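Local coordinates for protein flavin prenyltransferase UbiX (Aquifex aeolicus, PDB 2EJB) that probably makes the prenylated FMN cofactor of UbiD decarboxylases, joining a dimethylallyl group from dimethylallyl phosphate to the N5 and C6 atoms of reduced FMN, at residues P89-T92 with N93-S96; I107-V110 with G111-A114. All coordinates share one frame; numbering follows the deposited sequence.

Contact 1: P89-T92 with N93-S96; sequences PCST and NTLS
The carbonyl O of Ser91 takes the backbone N-H of Leu95 in a bond of 2.9 Å, the shortest of three that open the helix. The next i to i+4 bond, from Ser96 N to Thr92 O, follows one residue on. Ser91 is the N-cap, and its side chain does what such a residue is known for: OG accepts from Thr94 N at 3.1 Å, nearly straight at 163°. Its chi1 of 66° places OG between the backbone N and the carbonyl carbon, which swings the hydroxyl forward over the first turn. With the hydroxyl gone, as in an alanine here, the N-H of Thr94 would probably lose its capping acceptor and the helix start its side-chain cap. Cys90 SG, anti to the backbone N (chi1 178°), rests against Thr94 CG2 at 3.6 Å and lies 4.0 Å from Leu95 CB. Ser91 to Thr94 are all predicted to bind FMN, consistent with a helix start that receives the cofactor. The segment runs from the end of strand 82-90, where a cis peptide precedes Pro89, into helix 92-100; Cys90 and Leu95 both pack on Leu123 of the adjoining strand 121-125, while Leu95 and Ser96 also meet helix 132-143.

Contact 2: I107-V110 with G111-A114; sequences IHRV and GEVA
From Ile107 to Ala114 the backbone is regular alpha-helix, its i to i+4 bonds running from Gly111 N to Ile107 O, Glu112 N to His108 O, Val113 N to Arg109 O and Ala114 N to Val110 O. The third is the shortest at 2.8 Å; Gly111 N also makes a weak second bond to His108 O. Arg109 and Glu112, three residues apart, form a salt bridge, with NH1 of Arg109 2.7 Å from OE1 of Glu112. The bond is bent, at 134° about the hydrogen, and the arginine nitrogen comes down on OE1 from above the carboxylate plane. The flat groups stand 84° apart, and Glu112 OE2 stays 3.9 Å from Arg109 NH1, so one oxygen carries the bridge. The arginine chain leaves the backbone pointing away, and a bend at chi2 (63°) brings its end round to Glu112 and Val113, one turn further on. There Val113 CG2 lies over the guanidinium, 3.5 Å from Arg109 NE: a methyl group covers one face, while the carboxylate oxygen sits at the edge, tilted somewhat from the plane. NE has a weak bond to Ala74 O, which gives the group a second polar hold. Val113 and Ala114 touch Leu79 of helix 76-79, and Val110 touches Leu73. An i to i+3 salt bridge thus accompanies an i to i+4 methyl-guanidinium contact along largely buried helix 106-117 of the Rossmann-like flavoprotein fold, whose six parallel strands run in the order 3-2-1-4-5-6.

Contact 1 comes first along the chain and contact 2 follows in series, their centres about 12 Å apart. Residues 89-96 carry the chain from strand 82-90 of the six-stranded parallel sheet into helix 92-100, and residues 107-114 belong to helix 106-117, the next helix in sequence. The two touch directly: Thr94 OG1 packs 3.5 Å from His108 NE2, and Thr94 CG2 approaches Ile107 CG2. His108 ND1, in turn, is bonded to Lys104 N. Since Thr94 is a predicted FMN-binding residue and Ile107 lies near Ser36, another of them, the start of helix 106-117 probably backs the part of the predicted FMN site that lies at the start of helix 92-100.

Contact 1: P89-T92 with N93-S96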
loop_
_atom_site.group_PDB
_atom_site.type_symbol
_atom_site.label_atom_id
_atom_site.label_comp_id
_atom_site.label_asym_id
_atom_site.label_seq_id
_atom_site.Cartn_x
_atom_site.Cartn_y
_atom_site.Cartn_z
ATOM N N PRO A 89 10.927 -3.895 -6.367
ATOM C CA PRO A 89 10.303 -3.245 -5.211
ATOM C C PRO A 89 11.386 -2.650 -4.319
ATOM O O PRO A 89 12.544 -3.047 -4.398
ATOM C CB PRO A 89 9.573 -4.393 -4.527
ATOM C CG PRO A 89 10.517 -5.536 -4.742
ATOM C CD PRO A 89 10.934 -5.362 -6.202
ATOM N N CYS A 90 10.998 -1.702 -3.475
ATOM C CA CYS A 90 11.924 -1.056 -2.558
ATOM C C CYS A 90 11.643 -1.537 -1.135
ATOM O O CYS A 90 10.628 -1.172 -0.544
ATOM C CB CYS A 90 11.757 0.465 -2.633
ATOM S SG CYS A 90 12.829 1.390 -1.502
ATOM N N SER A 91 12.545 -2.352 -0.589
ATOM C CA SER A 91 12.395 -2.884 0.761
ATOM C C SER A 91 12.404 -1.737 1.764
ATOM O O SER A 91 12.882 -0.644 1.455
ATOM C CB SER A 91 13.539 -3.857 1.084
ATOM O OG SER A 91 14.792 -3.188 1.133
ATOM N N THR A 92 11.878 -1.987 2.962
ATOM C CA THR A 92 11.836 -0.962 3.994
ATOM C C THR A 92 13.248 -0.541 4.360
ATOM O O THR A 92 13.492 0.619 4.707
ATOM C CB THR A 92 11.093 -1.456 5.267
ATOM O OG1 THR A 92 11.659 -2.694 5.717
ATOM C CG2 THR A 92 9.613 -1.652 4.965
ATOM N N ASN A 93 14.180 -1.485 4.261
ATOM C CA ASN A 93 15.578 -1.206 4.571
ATOM C C ASN A 93 16.169 -0.229 3.554
ATOM O O ASN A 93 16.815 0.751 3.924
ATOM C CB ASN A 93 16.387 -2.515 4.598
ATOM C CG ASN A 93 17.887 -2.277 4.701
ATOM O OD1 ASN A 93 18.616 -2.420 3.723
ATOM N ND2 ASN A 93 18.349 -1.904 5.883
ATOM N N THR A 94 15.944 -0.497 2.274
ATOM C CA THR A 94 16.449 0.373 1.214
ATOM C C THR A 94 15.795 1.744 1.318
ATOM O O THR A 94 16.446 2.769 1.116
ATOM C CB THR A 94 16.174 -0.234 -0.175
ATOM O OG1 THR A 94 17.042 -1.353 -0.368
ATOM C CG2 THR A 94 16.412 0.788 -1.281
ATOM N N LEU A 95 14.504 1.756 1.638
ATOM C CA LEU A 95 13.775 3.006 1.790
ATOM C C LEU A 95 14.466 3.853 2.846
ATOM O O LEU A 95 14.695 5.049 2.655
ATOM C CB LEU A 95 12.330 2.738 2.224
ATOM C CG LEU A 95 11.574 3.950 2.786
ATOM C CD1 LEU A 95 11.462 5.044 1.716
ATOM C CD2 LEU A 95 10.197 3.516 3.273
ATOM N N SER A 96 14.804 3.214 3.961
ATOM C CA SER A 96 15.460 3.893 5.069
ATOM C C SER A 96 16.853 4.362 4.668
ATOM O O SER A 96 17.204 5.524 4.862
ATOM C CB SER A 96 15.542 2.961 6.282
ATOM O OG SER A 96 16.157 3.607 7.382
#

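Contact 2: I107-V110 with G111-A114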
loop_
_atom_site.group_PDB
_atom_site.type_symbol
_atom_site.label_atom_id
_atom_site.label_comp_id
_atom_site.label_asym_id
_atom_site.label_seq_id
_atom_site.Cartn_x
_atom_site.Cartn_y
_atom_site.Cartn_z
ATOM N N ILE A 107 22.712 0.312 -5.054
ATOM C CA ILE A 107 21.328 0.776 -5.108
ATOM C C ILE A 107 21.106 2.011 -4.240
ATOM O O ILE A 107 20.448 2.969 -4.657
ATOM C CB ILE A 107 20.357 -0.347 -4.659
ATOM C CG1 ILE A 107 20.417 -1.505 -5.660
ATOM C CG2 ILE A 107 18.926 0.188 -4.557
ATOM C CD1 ILE A 107 19.453 -2.637 -5.340
ATOM N N HIS A 108 21.652 1.990 -3.032
ATOM C CA HIS A 108 21.496 3.122 -2.130
ATOM C C HIS A 108 22.199 4.320 -2.742
ATOM O O HIS A 108 21.670 5.429 -2.740
ATOM C CB HIS A 108 22.092 2.778 -0.764
ATOM C CG HIS A 108 21.490 1.557 -0.141
ATOM N ND1 HIS A 108 22.092 0.866 0.881
ATOM C CD2 HIS A 108 20.326 0.912 -0.404
ATOM C CE1 HIS A 108 21.329 -0.159 1.227
ATOM N NE2 HIS A 108 20.254 -0.150 0.463
ATOM N N ARG A 109 23.388 4.082 -3.289
ATOM C CA ARG A 109 24.167 5.142 -3.917
ATOM C C ARG A 109 23.392 5.793 -5.060
ATOM O O ARG A 109 23.366 7.024 -5.185
ATOM C CB ARG A 109 25.487 4.577 -4.451
ATOM C CG ARG A 109 26.310 5.565 -5.269
ATOM C CD ARG A 109 26.759 6.761 -4.436
ATOM N NE ARG A 109 27.460 7.751 -5.253
ATOM C CZ ARG A 109 27.870 8.937 -4.812
ATOM N NH1 ARG A 109 27.658 9.295 -3.553
ATOM N NH2 ARG A 109 28.489 9.769 -5.637
ATOM N N VAL A 110 22.765 4.966 -5.894
ATOM C CA VAL A 110 22.005 5.468 -7.035
ATOM C C VAL A 110 20.845 6.345 -6.569
ATOM O O VAL A 110 20.475 7.310 -7.238
ATOM C CB VAL A 110 21.463 4.307 -7.896
ATOM C CG1 VAL A 110 20.630 4.853 -9.056
ATOM C CG2 VAL A 110 22.631 3.478 -8.428
ATOM N N GLY A 111 20.271 6.002 -5.422
ATOM C CA GLY A 111 19.179 6.795 -4.893
ATOM C C GLY A 111 19.717 8.145 -4.452
ATOM O O GLY A 111 19.100 9.179 -4.685
ATOM N N GLU A 112 20.880 8.133 -3.813
ATOM C CA GLU A 112 21.504 9.365 -3.343
ATOM C C GLU A 112 21.885 10.254 -4.527
ATOM O O GLU A 112 21.729 11.474 -4.470
ATOM C CB GLU A 112 22.744 9.038 -2.506
ATOM C CG GLU A 112 23.716 10.195 -2.330
ATOM C CD GLU A 112 24.968 9.785 -1.588
ATOM O OE1 GLU A 112 25.582 8.768 -1.975
ATOM O OE2 GLU A 112 25.341 10.484 -0.624
ATOM N N VAL A 113 22.383 9.636 -5.595
ATOM C CA VAL A 113 22.781 10.377 -6.791
ATOM C C VAL A 113 21.565 10.987 -7.470
ATOM O O VAL A 113 21.592 12.148 -7.876
ATOM C CB VAL A 113 23.521 9.474 -7.808
ATOM C CG1 VAL A 113 23.871 10.275 -9.058
ATOM C CG2 VAL A 113 24.793 8.904 -7.175
ATOM N N ALA A 114 20.497 10.202 -7.593
ATOM C CA ALA A 114 19.269 10.689 -8.212
ATOM C C ALA A 114 18.763 11.908 -7.448
ATOM O O ALA A 114 18.381 12.915 -8.049
ATOM C CB ALA A 114 18.193 9.593 -8.205
#